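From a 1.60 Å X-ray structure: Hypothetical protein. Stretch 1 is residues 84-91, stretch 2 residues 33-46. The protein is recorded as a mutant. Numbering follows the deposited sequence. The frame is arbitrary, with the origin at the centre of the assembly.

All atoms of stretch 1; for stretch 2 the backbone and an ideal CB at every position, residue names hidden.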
# COMPACT_ATOMS: atom_id res chain seq x y z
N PRO A 84 -4.91 8.64 11.64
CA PRO A 84 -5.72 9.76 11.15
C PRO A 84 -6.44 9.38 9.85
O PRO A 84 -5.83 8.80 8.95
CB PRO A 84 -4.69 10.86 10.94
CG PRO A 84 -3.69 10.58 12.02
CD PRO A 84 -3.54 9.09 11.96
N ARG A 85 -7.73 9.71 9.75
CA ARG A 85 -8.53 9.40 8.56
C ARG A 85 -7.93 9.94 7.26
O ARG A 85 -8.14 9.37 6.19
CB ARG A 85 -9.95 9.95 8.73
CG ARG A 85 -10.88 9.74 7.53
CD ARG A 85 -11.23 8.27 7.34
NE ARG A 85 -12.52 8.09 6.68
CZ ARG A 85 -12.73 8.15 5.37
NH1 ARG A 85 -11.72 8.39 4.54
NH2 ARG A 85 -13.95 7.97 4.88
N GLU A 86 -7.20 11.04 7.37
CA GLU A 86 -6.58 11.69 6.22
C GLU A 86 -5.41 10.89 5.63
O GLU A 86 -4.94 11.19 4.53
CB GLU A 86 -6.10 13.08 6.61
CG GLU A 86 -5.02 13.07 7.69
CD GLU A 86 -4.77 14.43 8.29
OE1 GLU A 86 -4.50 15.38 7.51
OE2 GLU A 86 -4.82 14.56 9.53
N LEU A 87 -4.94 9.89 6.36
CA LEU A 87 -3.83 9.05 5.92
C LEU A 87 -4.36 7.71 5.43
O LEU A 87 -5.17 7.07 6.11
CB LEU A 87 -2.86 8.82 7.09
CG LEU A 87 -2.23 10.05 7.74
CD1 LEU A 87 -1.23 9.60 8.81
CD2 LEU A 87 -1.53 10.90 6.68
N ILE A 88 -3.89 7.28 4.26
CA ILE A 88 -4.32 6.00 3.70
C ILE A 88 -3.21 4.97 3.84
O ILE A 88 -2.12 5.13 3.28
CB ILE A 88 -4.66 6.11 2.20
CG1 ILE A 88 -5.72 7.18 1.98
CG2 ILE A 88 -5.16 4.75 1.69
CD1 ILE A 88 -5.97 7.48 0.51
N PRO A 89 -3.47 3.87 4.57
CA PRO A 89 -2.42 2.86 4.73
C PRO A 89 -1.94 2.24 3.43
O PRO A 89 -2.73 1.98 2.53
CB PRO A 89 -3.09 1.81 5.62
CG PRO A 89 -4.05 2.62 6.42
CD PRO A 89 -4.64 3.57 5.41
N ILE A 90 -0.63 2.04 3.33
CA ILE A 90 -0.08 1.38 2.16
C ILE A 90 0.45 0.03 2.62
O ILE A 90 0.52 -0.92 1.85
CB ILE A 90 1.05 2.21 1.47
CG1 ILE A 90 1.61 1.40 0.30
CG2 ILE A 90 2.18 2.56 2.46
CD1 ILE A 90 2.56 2.18 -0.61
N CYS A 91 0.79 -0.09 3.90
CA CYS A 91 1.28 -1.37 4.38
C CYS A 91 1.26 -1.53 5.89
O CYS A 91 1.82 -0.72 6.62
CB CYS A 91 2.70 -1.62 3.87
SG CYS A 91 3.36 -3.26 4.25
N UNK A 33 -15.75 3.82 -2.42
CA UNK A 33 -16.16 3.08 -1.22
C UNK A 33 -15.64 3.73 0.05
O UNK A 33 -16.32 3.70 1.09
CB UNK A 33 -15.67 1.63 -1.29
N UNK A 34 -14.44 4.29 -0.02
CA UNK A 34 -13.82 4.92 1.14
C UNK A 34 -14.01 6.44 1.14
O UNK A 34 -13.58 7.13 2.07
CB UNK A 34 -12.33 4.58 1.18
N UNK A 35 -14.66 6.94 0.10
CA UNK A 35 -14.92 8.36 -0.07
C UNK A 35 -13.63 9.16 0.12
O UNK A 35 -13.58 10.12 0.88
CB UNK A 35 -15.99 8.83 0.91
N UNK A 36 -12.60 8.73 -0.59
CA UNK A 36 -11.30 9.38 -0.51
C UNK A 36 -10.68 9.37 -1.90
O UNK A 36 -11.11 8.64 -2.78
CB UNK A 36 -10.39 8.69 0.51
N UNK A 37 -9.67 10.21 -2.09
CA UNK A 37 -8.98 10.26 -3.36
C UNK A 37 -7.61 9.64 -3.09
O UNK A 37 -6.89 10.10 -2.20
CB UNK A 37 -8.88 11.68 -3.91
N UNK A 38 -7.27 8.58 -3.81
CA UNK A 38 -5.97 7.94 -3.63
C UNK A 38 -4.93 8.78 -4.37
O UNK A 38 -5.09 9.06 -5.55
CB UNK A 38 -5.98 6.50 -4.14
N UNK A 39 -3.85 9.20 -3.67
CA UNK A 39 -2.80 10.01 -4.30
C UNK A 39 -2.32 9.35 -5.59
O UNK A 39 -2.24 8.13 -5.66
CB UNK A 39 -1.63 10.21 -3.34
N UNK A 40 -2.00 10.16 -6.60
CA UNK A 40 -1.56 9.65 -7.90
C UNK A 40 -0.46 8.59 -7.86
O UNK A 40 -0.63 7.52 -8.43
CB UNK A 40 -1.07 10.82 -8.75
N UNK A 41 0.67 8.89 -7.22
CA UNK A 41 1.76 7.92 -7.20
C UNK A 41 1.35 6.63 -6.48
O UNK A 41 1.75 5.55 -6.90
CB UNK A 41 2.99 8.53 -6.53
N UNK A 42 0.56 6.75 -5.42
CA UNK A 42 0.07 5.57 -4.70
C UNK A 42 -0.81 4.76 -5.67
O UNK A 42 -0.72 3.53 -5.73
CB UNK A 42 -0.71 5.97 -3.44
N UNK A 43 -1.64 5.45 -6.45
CA UNK A 43 -2.50 4.78 -7.42
C UNK A 43 -1.64 4.06 -8.45
O UNK A 43 -1.96 2.96 -8.89
CB UNK A 43 -3.44 5.78 -8.10
N UNK A 44 -0.54 4.70 -8.85
CA UNK A 44 0.38 4.13 -9.82
C UNK A 44 0.98 2.84 -9.25
O UNK A 44 1.11 1.84 -9.95
CB UNK A 44 1.48 5.13 -10.18
N UNK A 45 1.33 2.88 -7.97
CA UNK A 45 1.88 1.71 -7.29
C UNK A 45 0.85 0.57 -7.34
O UNK A 45 1.16 -0.56 -7.73
CB UNK A 45 2.25 2.05 -5.84
N UNK A 46 -0.38 0.87 -6.96
CA UNK A 46 -1.42 -0.15 -6.99
C UNK A 46 -1.66 -0.73 -8.38
O UNK A 46 -1.89 -1.93 -8.54
CB UNK A 46 -2.73 0.44 -6.45

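Position 33 lies on a helix, and nothing of stretch 1 comes within 5.5 Å of its ideal CB, so stretch 1 sets no preference; the residue is Gln33.

At position 34 the CA-to-CB bond points toward stretch 1, and the ideal CB lies 5.1 Å from Arg85 NH1. The stronger evidence is in the backbone: the carbonyl faces the guanidinium, an offer any residue could make. Many side chains would suit, aliphatic or polar. The residue is Leu34, and its O accepts a hydrogen bond from Arg85 NH2 (3.0 Å, 143° at the hydrogen) and a weak one from Arg85 NH1 to the same Leu34 O (3.3 Å, 130°). The carbonyl sits at the guanidinium edge, near its plane, where the N-H bonds point.

Position 35 has phi/psi of 50/51, a positive phi just after helical geometry ends. Glycine or asparagine is the usual expectation, though other residues can adopt it. CA-to-CB points sideways, with the ideal CB 4.5 Å from Arg85 NH2. The residue is Phe35; its chi1 of -148° lies between wells, and its ring leads away from stretch 1.

Position 36 is extended (-143/163), with CB directed toward stretch 1, 4.3 Å from Arg85 NH1 and 4.6 Å from Ile88 CD1. An aliphatic residue would meet the methyl, while an acidic one could answer the charge. Ile36 takes the apolar course: its CG1 packs 3.7 Å from Ile88 CD1.

Position 37 directs CB away, so a polar residue is reasonable; it is Asn37, whose backbone O lies 3.9 Å from Ile88 CD1.

At position 38 CB points sideways, 4.7 Å from Ile88 CD1, and valine, leucine or isoleucine would all fit beside that methyl. In Ile38, CG1 stands 4.5 Å from Ile88 CD1.

Position 39 is the N-cap, where serine, threonine, aspartate or asparagine would be conventional, but phi of -51° also permits proline. Pro39 places CD 4.0 Å from Ile88 CD1, while its O accepts the helical hydrogen bond from the N of residue 43 (2.9 Å).

Positions 40 and 41 are out of reach on the helix and unconstrained by stretch 1: Phe40 and Val41.

Position 42 points toward stretch 1, yet no atom lies within 5.5 Å of its ideal CB. That gap calls for a long apolar side chain, leucine, methionine or an aromatic. Phe42 spans it with chi1 at -171° (t): CE2 reaches Ile88 CG2 at 3.7 Å and CZ reaches Ile90 CB at 3.8 Å. Phe42 CZ also meets Pro89 O at 3.5 Å, at the ring edge; that carbonyl has no hydrogen-bonding partner in the model.

Positions 43 and 44 are again out of reach, and are Lys43 and Glu44.

Position 45 turns CB toward Ile90 CD1, 5.2 Å away, favouring a sizeable apolar group. Phe45 presents a ring face: Ile90 CD1 lies 4.1 Å from the ring centroid, 12° off the normal, a CH-pi contact.

Position 46 points sideways without contact; Leu46 CD2 comes no closer than 6.3 Å, to Ile90 CG1.

Stretch 2, residues 33-46: QLFINIPFVFKEFL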
# COMPACT_ATOMS: atom_id res chain seq x y z
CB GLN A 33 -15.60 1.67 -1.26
CG GLN A 33 -16.29 0.72 -2.18
CD GLN A 33 -15.59 -0.62 -2.17
OE1 GLN A 33 -15.36 -1.22 -1.11
NE2 GLN A 33 -15.24 -1.10 -3.36
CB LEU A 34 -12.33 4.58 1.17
CG LEU A 34 -12.03 3.10 1.40
CD1 LEU A 34 -10.60 2.79 0.99
CD2 LEU A 34 -12.24 2.74 2.86
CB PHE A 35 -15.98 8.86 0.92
CG PHE A 35 -16.82 9.98 0.37
CD1 PHE A 35 -17.75 9.74 -0.63
CD2 PHE A 35 -16.64 11.29 0.82
CE1 PHE A 35 -18.50 10.77 -1.18
CE2 PHE A 35 -17.38 12.34 0.28
CZ PHE A 35 -18.31 12.08 -0.73
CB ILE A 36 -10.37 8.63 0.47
CG1 ILE A 36 -9.13 9.47 0.77
CG2 ILE A 36 -9.96 7.30 -0.15
CD1 ILE A 36 -9.43 10.75 1.53
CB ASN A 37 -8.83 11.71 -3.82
CG ASN A 37 -8.37 11.83 -5.25
OD1 ASN A 37 -7.23 11.49 -5.59
ND2 ASN A 37 -9.25 12.30 -6.12
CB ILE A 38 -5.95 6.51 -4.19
CG1 ILE A 38 -6.98 5.65 -3.44
CG2 ILE A 38 -4.55 5.91 -4.06
CD1 ILE A 38 -7.19 4.28 -4.05
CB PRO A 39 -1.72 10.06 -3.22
CG PRO A 39 -2.50 10.01 -1.96
CD PRO A 39 -3.52 8.92 -2.26
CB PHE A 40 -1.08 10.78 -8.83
CG PHE A 40 -0.66 10.29 -10.20
CD1 PHE A 40 -1.59 10.15 -11.22
CD2 PHE A 40 0.65 9.86 -10.42
CE1 PHE A 40 -1.23 9.59 -12.45
CE2 PHE A 40 1.01 9.29 -11.65
CZ PHE A 40 0.07 9.16 -12.66
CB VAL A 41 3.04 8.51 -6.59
CG1 VAL A 41 4.15 7.47 -6.57
CG2 VAL A 41 3.50 9.71 -7.42
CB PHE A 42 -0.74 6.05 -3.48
CG PHE A 42 -1.14 4.95 -2.52
CD1 PHE A 42 -0.83 3.62 -2.76
CD2 PHE A 42 -1.83 5.28 -1.36
CE1 PHE A 42 -1.22 2.62 -1.86
CE2 PHE A 42 -2.23 4.30 -0.46
CZ PHE A 42 -1.92 2.97 -0.70
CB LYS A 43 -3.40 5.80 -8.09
CG LYS A 43 -4.48 5.22 -8.97
CD LYS A 43 -5.62 6.21 -9.17
CE LYS A 43 -5.13 7.53 -9.75
NZ LYS A 43 -6.24 8.52 -9.91
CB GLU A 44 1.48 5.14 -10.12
CG GLU A 44 2.48 4.70 -11.16
CD GLU A 44 3.44 5.82 -11.48
OE1 GLU A 44 4.14 6.28 -10.55
OE2 GLU A 44 3.49 6.23 -12.66
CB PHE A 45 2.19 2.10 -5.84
CG PHE A 45 2.52 0.95 -4.94
CD1 PHE A 45 3.85 0.56 -4.75
CD2 PHE A 45 1.52 0.28 -4.24
CE1 PHE A 45 4.17 -0.47 -3.87
CE2 PHE A 45 1.83 -0.76 -3.35
CZ PHE A 45 3.16 -1.13 -3.17
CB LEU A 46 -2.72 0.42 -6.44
CG LEU A 46 -2.69 0.80 -4.95
CD1 LEU A 46 -4.00 1.49 -4.58
CD2 LEU A 46 -2.47 -0.44 -4.10
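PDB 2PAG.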